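Increased sodium tolerance protein 1 (Saccharomyces cerevisiae, PDB 3GGY) regulates recruitment of the ATPase VPS4, which disassembles the ESCRT-III complex, late in multivesicular body sorting, and has the ESCRT-III-like N-terminal domain described here. Local coordinates at residues A[18-23]-A[121-125]; A[30-34]-A[66-71]; A[106-111]-A[149-155]; A[170-174]-A[187-191]. All coordinates share one frame; numbering follows the deposited sequence.

Contact 1 of 4, residues A[18-23]-A[121-125]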
loop_
_atom_site.group_PDB
_atom_site.type_symbol
_atom_site.label_atom_id
_atom_site.label_comp_id
_atom_site.label_asym_id
_atom_site.label_seq_id
_atom_site.Cartn_x
_atom_site.Cartn_y
_atom_site.Cartn_z
ATOM N N MET A 18 8.751 -12.013 -7.342
ATOM C CA MET A 18 8.736 -12.251 -5.905
ATOM C C MET A 18 7.917 -11.160 -5.224
ATOM O O MET A 18 7.161 -11.431 -4.290
ATOM C CB MET A 18 10.161 -12.259 -5.347
ATOM C CG MET A 18 10.259 -12.528 -3.850
ATOM S SD MET A 18 10.006 -14.255 -3.369
ATOM C CE MET A 18 8.301 -14.255 -2.902
ATOM N N CYS A 19 8.066 -9.921 -5.684
ATOM C CA CYS A 19 7.300 -8.829 -5.089
ATOM C C CYS A 19 5.806 -9.078 -5.256
ATOM O O CYS A 19 5.027 -8.845 -4.337
ATOM C CB CYS A 19 7.668 -7.491 -5.727
ATOM S SG CYS A 19 9.260 -6.850 -5.173
ATOM N N ILE A 20 5.410 -9.558 -6.429
ATOM C CA ILE A 20 4.002 -9.836 -6.687
ATOM C C ILE A 20 3.474 -10.929 -5.757
ATOM O O ILE A 20 2.386 -10.804 -5.194
ATOM C CB ILE A 20 3.784 -10.246 -8.158
ATOM C CG1 ILE A 20 4.042 -9.038 -9.066
ATOM C CG2 ILE A 20 2.365 -10.761 -8.359
ATOM C CD1 ILE A 20 3.997 -9.352 -10.542
ATOM N N GLN A 21 4.249 -11.992 -5.584
ATOM C CA GLN A 21 3.827 -13.081 -4.711
ATOM C C GLN A 21 3.735 -12.625 -3.255
ATOM O O GLN A 21 2.783 -12.965 -2.550
ATOM C CB GLN A 21 4.788 -14.262 -4.835
ATOM C CG GLN A 21 4.734 -14.974 -6.189
ATOM C CD GLN A 21 3.340 -15.481 -6.546
ATOM O OE1 GLN A 21 2.518 -14.749 -7.104
ATOM N NE2 GLN A 21 3.068 -16.739 -6.218
ATOM N N ARG A 22 4.718 -11.846 -2.812
ATOM C CA ARG A 22 4.733 -11.343 -1.443
ATOM C C ARG A 22 3.593 -10.355 -1.211
ATOM O O ARG A 22 2.927 -10.401 -0.181
ATOM C CB ARG A 22 6.071 -10.668 -1.129
ATOM C CG ARG A 22 7.259 -11.619 -1.115
ATOM C CD ARG A 22 7.079 -12.703 -0.063
ATOM N NE ARG A 22 7.044 -12.156 1.291
ATOM C CZ ARG A 22 8.089 -11.605 1.902
ATOM N NH1 ARG A 22 9.258 -11.526 1.281
ATOM N NH2 ARG A 22 7.965 -11.130 3.133
ATOM N N LEU A 23 3.370 -9.453 -2.160
ATOM C CA LEU A 23 2.287 -8.483 -2.015
ATOM C C LEU A 23 0.932 -9.193 -1.943
ATOM O O LEU A 23 0.077 -8.844 -1.126
ATOM C CB LEU A 23 2.297 -7.490 -3.183
ATOM C CG LEU A 23 3.405 -6.434 -3.097
ATOM C CD1 LEU A 23 3.601 -5.743 -4.443
ATOM C CD2 LEU A 23 3.044 -5.433 -2.025
ATOM N N GLU A 121 6.868 -5.190 5.252
ATOM C CA GLU A 121 6.457 -6.590 5.213
ATOM C C GLU A 121 6.871 -7.262 3.906
ATOM O O GLU A 121 6.795 -8.483 3.780
ATOM C CB GLU A 121 4.941 -6.737 5.417
ATOM C CG GLU A 121 4.094 -6.102 4.338
ATOM C CD GLU A 121 3.562 -4.745 4.743
ATOM O OE1 GLU A 121 4.339 -3.937 5.296
ATOM O OE2 GLU A 121 2.363 -4.487 4.500
ATOM N N VAL A 122 7.301 -6.464 2.930
ATOM C CA VAL A 122 7.762 -6.994 1.649
ATOM C C VAL A 122 9.179 -6.470 1.419
ATOM O O VAL A 122 9.381 -5.445 0.769
ATOM C CB VAL A 122 6.846 -6.550 0.487
ATOM C CG1 VAL A 122 7.360 -7.110 -0.833
ATOM C CG2 VAL A 122 5.427 -7.033 0.739
ATOM N N LYS A 123 10.159 -7.189 1.960
ATOM C CA LYS A 123 11.560 -6.794 1.849
ATOM C C LYS A 123 12.099 -6.653 0.437
ATOM O O LYS A 123 12.940 -5.794 0.182
ATOM C CB LYS A 123 12.450 -7.782 2.611
ATOM C CG LYS A 123 12.196 -7.820 4.101
ATOM C CD LYS A 123 13.176 -8.744 4.806
ATOM C CE LYS A 123 12.778 -8.940 6.259
ATOM N NZ LYS A 123 11.411 -9.525 6.368
ATOM N N GLU A 124 11.630 -7.497 -0.475
ATOM C CA GLU A 124 12.095 -7.470 -1.858
ATOM C C GLU A 124 11.956 -6.123 -2.561
ATOM O O GLU A 124 12.658 -5.862 -3.533
ATOM C CB GLU A 124 11.370 -8.539 -2.682
ATOM C CG GLU A 124 11.693 -9.980 -2.300
ATOM C CD GLU A 124 11.279 -10.329 -0.882
ATOM O OE1 GLU A 124 10.169 -9.932 -0.465
ATOM O OE2 GLU A 124 12.060 -11.016 -0.186
ATOM N N LEU A 125 11.058 -5.264 -2.090
ATOM C CA LEU A 125 10.898 -3.965 -2.735
ATOM C C LEU A 125 12.210 -3.185 -2.723
ATOM O O LEU A 125 12.489 -2.419 -3.647
ATOM C CB LEU A 125 9.797 -3.145 -2.052
ATOM C CG LEU A 125 8.353 -3.633 -2.217
ATOM C CD1 LEU A 125 7.441 -2.806 -1.328
ATOM C CD2 LEU A 125 7.921 -3.533 -3.681
HETATM O O HOH W 1 4.887 -10.646 2.593
#
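Arg22, on the helix 8-46, and Glu124, in the loop that leads into helix 125-135, form a salt bridge and bury more surface here than any other pair. Arg22 NH1 meets Glu124 OE1 at 2.5 Å, a doubtfully short value, with the guanidinium and carboxylate planes turned 59° apart, and the other carboxylate oxygen, OE2, lies at the guanidinium edge. The arginine chain is bent rather than extended (chi2 -60°, chi3 -64°), which curls it so that its CG also lies near OE1. A long side chain with several N-H groups suits this place because it serves two targets: NH1 takes the carboxylate, while NE donates to a water at 2.9 Å that in turn donates to Glu121 O. The same water has a weak bond to Arg22 O, so it ties the helix backbone to the loop. Glu124 is bent too, at chi2, and its aliphatic part is as useful as its charge: CG sits tightly against Met18 CG at 3.3 Å, and CB lies 3.7 Å from Cys19 SG. Deeper in, apolar atoms take over. Val122 sets CG1 against Arg22 CB at 3.8 Å, and its other methyl, CG2, meets Leu23 CD2. Leu125 CD2 completes the inner layer by lying against the small, weakly polar sulfur of Cys19. Val122 to Leu125 forms a type I turn, which brings both ends to the helix. Leu125 leans on Ile116 and Val119, while Cys19 touches Cys77 and Glu121 OE2 bonds His66, both of helix 50-82, so the loop is tied to both long helices.

Contact 2 of 4, residues A[30-34]-A[66-71]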
loop_
_atom_site.group_PDB
_atom_site.type_symbol
_atom_site.label_atom_id
_atom_site.label_comp_id
_atom_site.label_asym_id
_atom_site.label_seq_id
_atom_site.Cartn_x
_atom_site.Cartn_y
_atom_site.Cartn_z
ATOM N N GLN A 30 -3.428 -9.770 5.625
ATOM C CA GLN A 30 -3.951 -8.561 6.234
ATOM C C GLN A 30 -5.466 -8.408 6.120
ATOM O O GLN A 30 -6.094 -7.805 6.991
ATOM C CB GLN A 30 -3.223 -7.346 5.657
ATOM C CG GLN A 30 -1.783 -7.260 6.165
ATOM C CD GLN A 30 -1.001 -6.129 5.541
ATOM O OE1 GLN A 30 -1.536 -5.047 5.304
ATOM N NE2 GLN A 30 0.284 -6.369 5.289
ATOM N N GLN A 31 -6.051 -8.946 5.055
ATOM C CA GLN A 31 -7.496 -8.866 4.879
ATOM C C GLN A 31 -8.156 -9.761 5.919
ATOM O O GLN A 31 -9.146 -9.379 6.541
ATOM C CB GLN A 31 -7.892 -9.311 3.470
ATOM C CG GLN A 31 -7.486 -8.324 2.385
ATOM C CD GLN A 31 -7.845 -8.799 0.991
ATOM O OE1 GLN A 31 -7.416 -9.868 0.555
ATOM N NE2 GLN A 31 -8.635 -7.999 0.280
ATOM N N ALA A 32 -7.595 -10.948 6.115
ATOM C CA ALA A 32 -8.135 -11.883 7.097
ATOM C C ALA A 32 -8.051 -11.277 8.496
ATOM O O ALA A 32 -8.983 -11.400 9.295
ATOM C CB ALA A 32 -7.366 -13.197 7.043
ATOM N N ILE A 33 -6.936 -10.614 8.788
ATOM C CA ILE A 33 -6.731 -9.984 10.089
ATOM C C ILE A 33 -7.706 -8.821 10.282
ATOM O O ILE A 33 -8.235 -8.614 11.378
ATOM C CB ILE A 33 -5.271 -9.493 10.227
ATOM C CG1 ILE A 33 -4.336 -10.706 10.259
ATOM C CG2 ILE A 33 -5.102 -8.644 11.477
ATOM C CD1 ILE A 33 -2.862 -10.356 10.297
ATOM N N ALA A 34 -7.951 -8.071 9.210
ATOM C CA ALA A 34 -8.882 -6.948 9.269
ATOM C C ALA A 34 -10.271 -7.482 9.629
ATOM O O ALA A 34 -11.005 -6.858 10.395
ATOM C CB ALA A 34 -8.924 -6.229 7.918
ATOM N N HIS A 66 -4.030 0.610 4.127
ATOM C CA HIS A 66 -2.776 -0.057 3.808
ATOM C C HIS A 66 -3.022 -1.222 2.856
ATOM O O HIS A 66 -2.222 -1.484 1.968
ATOM C CB HIS A 66 -2.098 -0.562 5.078
ATOM C CG HIS A 66 -0.695 -1.035 4.857
ATOM N ND1 HIS A 66 0.348 -0.169 4.604
ATOM C CD2 HIS A 66 -0.167 -2.281 4.838
ATOM C CE1 HIS A 66 1.462 -0.864 4.442
ATOM N NE2 HIS A 66 1.177 -2.147 4.579
ATOM N N ILE A 67 -4.133 -1.931 3.040
ATOM C CA ILE A 67 -4.441 -3.039 2.143
ATOM C C ILE A 67 -4.666 -2.488 0.733
ATOM O O ILE A 67 -4.238 -3.090 -0.246
ATOM C CB ILE A 67 -5.697 -3.805 2.615
ATOM C CG1 ILE A 67 -5.355 -4.624 3.862
ATOM C CG2 ILE A 67 -6.207 -4.707 1.498
ATOM C CD1 ILE A 67 -6.569 -5.138 4.610
ATOM N N GLU A 68 -5.326 -1.334 0.634
ATOM C CA GLU A 68 -5.564 -0.713 -0.664
ATOM C C GLU A 68 -4.217 -0.365 -1.302
ATOM O O GLU A 68 -4.036 -0.505 -2.511
ATOM C CB GLU A 68 -6.396 0.557 -0.504
ATOM C CG GLU A 68 -7.759 0.313 0.114
ATOM C CD GLU A 68 -8.600 1.574 0.192
ATOM O OE1 GLU A 68 -8.082 2.607 0.671
ATOM O OE2 GLU A 68 -9.779 1.528 -0.218
ATOM N N LEU A 69 -3.273 0.102 -0.488
ATOM C CA LEU A 69 -1.947 0.442 -1.005
ATOM C C LEU A 69 -1.322 -0.803 -1.613
ATOM O O LEU A 69 -0.802 -0.767 -2.726
ATOM C CB LEU A 69 -1.039 0.976 0.116
ATOM C CG LEU A 69 0.454 1.174 -0.194
ATOM C CD1 LEU A 69 0.637 2.240 -1.267
ATOM C CD2 LEU A 69 1.197 1.578 1.093
ATOM N N LEU A 70 -1.374 -1.912 -0.879
ATOM C CA LEU A 70 -0.806 -3.168 -1.364
ATOM C C LEU A 70 -1.432 -3.606 -2.685
ATOM O O LEU A 70 -0.738 -4.131 -3.552
ATOM C CB LEU A 70 -0.985 -4.276 -0.320
ATOM C CG LEU A 70 -0.311 -4.046 1.035
ATOM C CD1 LEU A 70 -0.533 -5.270 1.929
ATOM C CD2 LEU A 70 1.177 -3.806 0.839
ATOM N N GLU A 71 -2.736 -3.395 -2.840
ATOM C CA GLU A 71 -3.416 -3.779 -4.076
ATOM C C GLU A 71 -2.881 -2.965 -5.249
ATOM O O GLU A 71 -2.645 -3.498 -6.334
ATOM C CB GLU A 71 -4.924 -3.563 -3.938
ATOM C CG GLU A 71 -5.533 -4.334 -2.773
ATOM C CD GLU A 71 -7.012 -4.053 -2.577
ATOM O OE1 GLU A 71 -7.430 -2.894 -2.780
ATOM O OE2 GLU A 71 -7.751 -4.991 -2.203
HETATM O O HOH W 2 -7.351 -8.218 -2.854
#
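The long antiparallel hairpin of helices 8-46 and 50-82, the central element of this ESCRT-III-like fold, is bridged here by Gln30, Gln31 and Ile67. The local axes run at 160° to each other and stay 11.1 Å apart, a wide separation that large side chains have to fill. Ile67 does most of this: its CG1 branch, placed beside the backbone N (chi1 -73°), carries CD1 across to 3.6 Å from Gln30 O, while CG2 turns to Gln31 CG at 3.9 Å. A branched aliphatic residue fits well, since its two arms cover two successive residues of the facing helix, and the small Ala34 lets CD1 approach its CB at 4.2 Å. Gln30 contributes in two ways. Its CB rests on Ile67, and its extended chain then carries the amide to the ring edge of His66, where OE1 is 3.1 Å from CD2 with amide and ring nearly coplanar, 16° apart. Leu70 CD1 lies against the same amide. The polar ends of Gln30 and His66 are both directed to Glu121: Gln30 NE2 and His66 NE2 each hydrogen-bond to its OE2, which probably helps to fix the rotation of the amide and the ring. Nearer the solvent, Gln31 NE2 and Glu71 OE2 come near each other without direct bonding, and one water joins them weakly, accepting from Gln31 NE2 and donating to Glu71 OE2 at 3.3 Å.

Contact 3 of 4, residues A[106-111]-A[149-155]; sequences NEAIRS and IDVPEKI
The Arg110 guanidinium has Asp150 over one face, with CB and, toward the rim, OD2, while Asn106 lies in plane at its edge. Within the ESCRT-III-like fold this joins helix 105-115 to the loop before helix 153-159, whose N-cap position Pro152 occupies. At the edge Arg110 NE gives Asn106 OD1 a nearly straight bond (2.8 Å, 169°), although NE stands above that carbonyl's plane. Asn106 then uses its other amide atom, ND2, to bond Asp150 OD2 at 3.3 Å, on the anti side but tilted out of the carboxylate plane. An asparagine suits this place because it offers an acceptor and a donor at once. The salt bridge of Arg110 NE with Asp150 OD2 is long and a matter of charge alone, while Arg110 CD packs on Asp150 CB; NH1 reaches Ile149 O in a weak bond and NH2 pairs with Glu93. A leucine in place of Arg110 would probably leave Glu93 without its charge partner and Asn106 OD1 without its NE donor. Farther along, Glu107, its CG anti to the backbone N (chi1 -178°), lays that atom on Pro152 CG at 3.3 Å, and its OE2 bonds Tyr76. Small Ser111 admits the proline ring: its OG bonds back to Glu107 O at 2.9 Å and sits 3.1 Å from Pro152 CD.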
loop_
_atom_site.group_PDB
_atom_site.type_symbol
_atom_site.label_atom_id
_atom_site.label_comp_id
_atom_site.label_asym_id
_atom_site.label_seq_id
_atom_site.Cartn_x
_atom_site.Cartn_y
_atom_site.Cartn_z
ATOM N N ASN A 106 7.028 5.094 -15.572
ATOM C CA ASN A 106 7.541 6.143 -14.685
ATOM C C ASN A 106 6.833 6.109 -13.332
ATOM O O ASN A 106 7.466 6.039 -12.274
ATOM C CB ASN A 106 7.341 7.519 -15.325
ATOM C CG ASN A 106 7.979 8.637 -14.519
ATOM O OD1 ASN A 106 9.165 8.585 -14.202
ATOM N ND2 ASN A 106 7.196 9.657 -14.194
ATOM N N GLU A 107 5.508 6.159 -13.390
ATOM C CA GLU A 107 4.649 6.141 -12.220
ATOM C C GLU A 107 4.800 4.859 -11.401
ATOM O O GLU A 107 4.892 4.902 -10.175
ATOM C CB GLU A 107 3.205 6.287 -12.690
ATOM C CG GLU A 107 2.173 6.334 -11.600
ATOM C CD GLU A 107 0.778 6.451 -12.169
ATOM O OE1 GLU A 107 0.556 7.350 -13.012
ATOM O OE2 GLU A 107 -0.092 5.653 -11.775
ATOM N N ALA A 108 4.819 3.721 -12.085
ATOM C CA ALA A 108 4.933 2.435 -11.411
ATOM C C ALA A 108 6.234 2.241 -10.631
ATOM O O ALA A 108 6.205 1.849 -9.465
ATOM C CB ALA A 108 4.763 1.304 -12.422
ATOM N N ILE A 109 7.370 2.511 -11.266
ATOM C CA ILE A 109 8.654 2.324 -10.601
ATOM C C ILE A 109 8.852 3.316 -9.455
ATOM O O ILE A 109 9.362 2.953 -8.395
ATOM C CB ILE A 109 9.826 2.445 -11.601
ATOM C CG1 ILE A 109 11.126 2.006 -10.931
ATOM C CG2 ILE A 109 9.930 3.871 -12.117
ATOM C CD1 ILE A 109 11.144 0.526 -10.548
ATOM N N ARG A 110 8.440 4.566 -9.658
ATOM C CA ARG A 110 8.576 5.568 -8.607
ATOM C C ARG A 110 7.728 5.205 -7.391
ATOM O O ARG A 110 8.177 5.341 -6.258
ATOM C CB ARG A 110 8.165 6.945 -9.128
ATOM C CG ARG A 110 9.170 7.544 -10.096
ATOM C CD ARG A 110 8.668 8.856 -10.667
ATOM N NE ARG A 110 9.638 9.392 -11.614
ATOM C CZ ARG A 110 10.702 10.109 -11.271
ATOM N NH1 ARG A 110 10.933 10.397 -9.999
ATOM N NH2 ARG A 110 11.562 10.500 -12.204
ATOM N N SER A 111 6.506 4.731 -7.628
ATOM C CA SER A 111 5.627 4.369 -6.527
ATOM C C SER A 111 6.167 3.204 -5.705
ATOM O O SER A 111 6.068 3.202 -4.479
ATOM C CB SER A 111 4.226 4.032 -7.051
ATOM O OG SER A 111 3.620 5.183 -7.633
ATOM N N ILE A 149 9.382 12.850 -5.947
ATOM C CA ILE A 149 9.229 13.374 -7.301
ATOM C C ILE A 149 8.430 12.407 -8.175
ATOM O O ILE A 149 8.776 11.228 -8.305
ATOM C CB ILE A 149 10.598 13.631 -7.955
ATOM C CG1 ILE A 149 11.360 14.689 -7.149
ATOM C CG2 ILE A 149 10.421 14.076 -9.402
ATOM C CD1 ILE A 149 10.602 15.991 -6.969
ATOM N N ASP A 150 7.357 12.932 -8.756
ATOM C CA ASP A 150 6.469 12.174 -9.632
ATOM C C ASP A 150 5.774 10.972 -8.994
ATOM O O ASP A 150 5.299 10.079 -9.701
ATOM C CB ASP A 150 7.212 11.742 -10.897
ATOM C CG ASP A 150 7.359 12.874 -11.898
ATOM O OD1 ASP A 150 6.940 14.004 -11.572
ATOM O OD2 ASP A 150 7.895 12.630 -13.004
ATOM N N VAL A 151 5.709 10.945 -7.667
ATOM C CA VAL A 151 5.002 9.867 -6.978
ATOM C C VAL A 151 3.538 10.319 -6.902
ATOM O O VAL A 151 3.241 11.417 -6.423
ATOM C CB VAL A 151 5.539 9.641 -5.544
ATOM C CG1 VAL A 151 4.699 8.566 -4.832
ATOM C CG2 VAL A 151 6.993 9.194 -5.597
ATOM N N PRO A 152 2.605 9.478 -7.378
ATOM C CA PRO A 152 1.168 9.777 -7.376
ATOM C C PRO A 152 0.649 10.204 -6.011
ATOM O O PRO A 152 1.018 9.635 -4.985
ATOM C CB PRO A 152 0.539 8.461 -7.834
ATOM C CG PRO A 152 1.586 7.864 -8.692
ATOM C CD PRO A 152 2.856 8.135 -7.923
ATOM N N GLU A 153 -0.215 11.210 -6.008
ATOM C CA GLU A 153 -0.788 11.701 -4.770
ATOM C C GLU A 153 -1.477 10.565 -4.008
ATOM O O GLU A 153 -1.395 10.500 -2.785
ATOM C CB GLU A 153 -1.794 12.813 -5.068
ATOM C CG GLU A 153 -2.201 13.611 -3.849
ATOM C CD GLU A 153 -1.025 14.321 -3.214
ATOM O OE1 GLU A 153 -0.314 15.048 -3.938
ATOM O OE2 GLU A 153 -0.810 14.153 -1.994
ATOM N N LYS A 154 -2.137 9.666 -4.735
ATOM C CA LYS A 154 -2.843 8.543 -4.113
ATOM C C LYS A 154 -1.889 7.680 -3.289
ATOM O O LYS A 154 -2.222 7.247 -2.185
ATOM C CB LYS A 154 -3.541 7.683 -5.177
ATOM C CG LYS A 154 -2.611 6.954 -6.137
ATOM C CD LYS A 154 -3.398 5.999 -7.031
ATOM C CE LYS A 154 -2.487 5.198 -7.957
ATOM N NZ LYS A 154 -3.282 4.279 -8.835
ATOM N N ILE A 155 -0.697 7.440 -3.826
ATOM C CA ILE A 155 0.306 6.638 -3.128
ATOM C C ILE A 155 0.829 7.384 -1.894
ATOM O O ILE A 155 0.992 6.805 -0.824
ATOM C CB ILE A 155 1.492 6.300 -4.066
ATOM C CG1 ILE A 155 1.030 5.343 -5.172
ATOM C CG2 ILE A 155 2.641 5.699 -3.267
ATOM C CD1 ILE A 155 0.609 3.961 -4.676
#

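Contact 4 of 4, residues A[170-174]-A[187-191]; sequences DLYLK and LENSL
Leu187 reaches with both methyls toward Leu173 and Lys174, joining the short C-terminal helix 184-188 to helix 166-179. Its CG stands anti to the backbone N (chi1 -177°), and chi2 of 65° then spreads the two methyls along the facing helix: CD1 lies 3.3 Å from Leu173 O and 3.8 Å from Leu173 CB, while CD2 comes to 3.7 Å from Lys174 CA. A leucine suits the spot because its fork can cover backbone and side chain of consecutive residues at once. An alanine here is likely to leave a gap over the Leu173 carbonyl and weaken the hold on Lys174. Leu173 itself sends CD1 toward Ser190 OG, 3.7 Å away, and touches Leu191 CD2 more loosely. Ser190 is different: chi1 of 70° puts OG between backbone N and carbonyl carbon, from where it donates to Leu187 O at 2.6 Å. Ser190 N bonds the same oxygen, so two donors of one residue grip the carbonyl beside the type I turn from Glu188 to Leu191. At the end of the turn Leu191 CD2 lies 3.8 Å from Asp170 OD1, and its CD1 meets Lys174 CE at 3.9 Å; the extended lysine chain crosses it with its aliphatic part. Leu173 also packs on Val41 and Val57, and Leu187 and Ser190 on Leu45, so the corner rests on the hairpin of the two long helices. What joins the two segments is therefore apolar packing, with leucine methyls set against carbons and a few oxygens, while the polar bonding serves the shape of the turn.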
loop_
_atom_site.group_PDB
_atom_site.type_symbol
_atom_site.label_atom_id
_atom_site.label_comp_id
_atom_site.label_asym_id
_atom_site.label_seq_id
_atom_site.Cartn_x
_atom_site.Cartn_y
_atom_site.Cartn_z
ATOM N N ASP A 170 -17.393 6.819 12.969
ATOM C CA ASP A 170 -18.797 6.512 13.232
ATOM C C ASP A 170 -19.359 5.622 12.135
ATOM O O ASP A 170 -20.135 4.706 12.404
ATOM C CB ASP A 170 -19.644 7.788 13.312
ATOM C CG ASP A 170 -19.383 8.583 14.572
ATOM O OD1 ASP A 170 -18.856 8.003 15.546
ATOM O OD2 ASP A 170 -19.721 9.788 14.589
ATOM N N LEU A 171 -18.964 5.893 10.895
ATOM C CA LEU A 171 -19.440 5.100 9.774
ATOM C C LEU A 171 -18.953 3.661 9.921
ATOM O O LEU A 171 -19.713 2.722 9.705
ATOM C CB LEU A 171 -18.944 5.692 8.449
ATOM C CG LEU A 171 -19.390 4.947 7.188
ATOM C CD1 LEU A 171 -20.908 4.941 7.110
ATOM C CD2 LEU A 171 -18.799 5.623 5.954
ATOM N N TYR A 172 -17.687 3.486 10.295
ATOM C CA TYR A 172 -17.144 2.142 10.482
ATOM C C TYR A 172 -17.882 1.398 11.598
ATOM O O TYR A 172 -18.171 0.203 11.482
ATOM C CB TYR A 172 -15.653 2.207 10.827
ATOM C CG TYR A 172 -14.740 1.946 9.651
ATOM C CD1 TYR A 172 -14.771 2.764 8.521
ATOM C CD2 TYR A 172 -13.846 0.872 9.665
ATOM C CE1 TYR A 172 -13.933 2.516 7.432
ATOM C CE2 TYR A 172 -13.004 0.618 8.581
ATOM C CZ TYR A 172 -13.055 1.441 7.471
ATOM O OH TYR A 172 -12.239 1.182 6.396
ATOM N N LEU A 173 -18.176 2.102 12.682
ATOM C CA LEU A 173 -18.883 1.488 13.797
ATOM C C LEU A 173 -20.258 1.004 13.338
ATOM O O LEU A 173 -20.676 -0.104 13.671
ATOM C CB LEU A 173 -19.030 2.489 14.946
ATOM C CG LEU A 173 -17.721 2.806 15.671
ATOM C CD1 LEU A 173 -17.887 4.029 16.559
ATOM C CD2 LEU A 173 -17.293 1.593 16.480
ATOM N N LYS A 174 -20.951 1.835 12.566
ATOM C CA LYS A 174 -22.272 1.473 12.071
ATOM C C LYS A 174 -22.221 0.282 11.116
ATOM O O LYS A 174 -23.100 -0.582 11.142
ATOM C CB LYS A 174 -22.921 2.670 11.368
ATOM C CG LYS A 174 -23.205 3.842 12.293
ATOM C CD LYS A 174 -23.849 4.992 11.543
ATOM C CE LYS A 174 -24.068 6.188 12.455
ATOM N NZ LYS A 174 -24.691 7.333 11.724
ATOM N N LEU A 187 -24.447 0.078 20.011
ATOM C CA LEU A 187 -23.786 0.871 18.983
ATOM C C LEU A 187 -23.954 2.358 19.247
ATOM O O LEU A 187 -23.016 3.135 19.082
ATOM C CB LEU A 187 -24.333 0.541 17.591
ATOM C CG LEU A 187 -23.590 1.332 16.512
ATOM C CD1 LEU A 187 -22.142 0.883 16.487
ATOM C CD2 LEU A 187 -24.225 1.135 15.161
ATOM N N GLU A 188 -25.154 2.757 19.658
ATOM C CA GLU A 188 -25.427 4.159 19.943
ATOM C C GLU A 188 -24.512 4.717 21.023
ATOM O O GLU A 188 -24.056 5.858 20.930
ATOM C CB GLU A 188 -26.883 4.343 20.368
ATOM C CG GLU A 188 -27.868 4.288 19.220
ATOM C CD GLU A 188 -27.602 5.356 18.174
ATOM O OE1 GLU A 188 -27.472 6.541 18.546
ATOM O OE2 GLU A 188 -27.529 5.013 16.977
ATOM N N ASN A 189 -24.239 3.914 22.046
ATOM C CA ASN A 189 -23.375 4.362 23.130
ATOM C C ASN A 189 -21.937 4.629 22.673
ATOM O O ASN A 189 -21.183 5.306 23.372
ATOM C CB ASN A 189 -23.376 3.341 24.280
ATOM C CG ASN A 189 -24.742 3.193 24.937
ATOM O OD1 ASN A 189 -25.553 4.119 24.926
ATOM N ND2 ASN A 189 -24.993 2.030 25.528
ATOM N N SER A 190 -21.560 4.109 21.504
ATOM C CA SER A 190 -20.203 4.298 20.983
ATOM C C SER A 190 -20.085 5.492 20.038
ATOM O O SER A 190 -18.980 5.980 19.775
ATOM C CB SER A 190 -19.742 3.043 20.246
ATOM O OG SER A 190 -20.449 2.886 19.028
ATOM N N LEU A 191 -21.219 5.960 19.526
ATOM C CA LEU A 191 -21.221 7.094 18.610
ATOM C C LEU A 191 -20.985 8.403 19.360
ATOM O O LEU A 191 -19.930 9.014 19.095
ATOM C CB LEU A 191 -22.549 7.165 17.855
ATOM C CG LEU A 191 -22.936 5.957 16.997
ATOM C CD1 LEU A 191 -24.271 6.232 16.329
ATOM C CD2 LEU A 191 -21.867 5.677 15.952
#

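How the contacts relate
The hairpin of helices 8-46 and 50-82 underlies all four contacts. Contacts 1 and 2, both on helix 8-46 with centres 14 Å apart, meet directly, through Glu121 and through Leu23 with Leu70. In sequence, contact 2 falls between the two segments of contact 1, while those of contact 3 alternate with contact 1's. Contact 3, 20 Å from contact 2 between centres, touches it through Leu69 and Ile155, linking the short helices to the hairpin. Contact 4 comes last along the chain, and its centre lies about 36 Å from those of contacts 1 and 3, across the chain's centre. The later part of the chain thus meets the hairpin at separate places along its length.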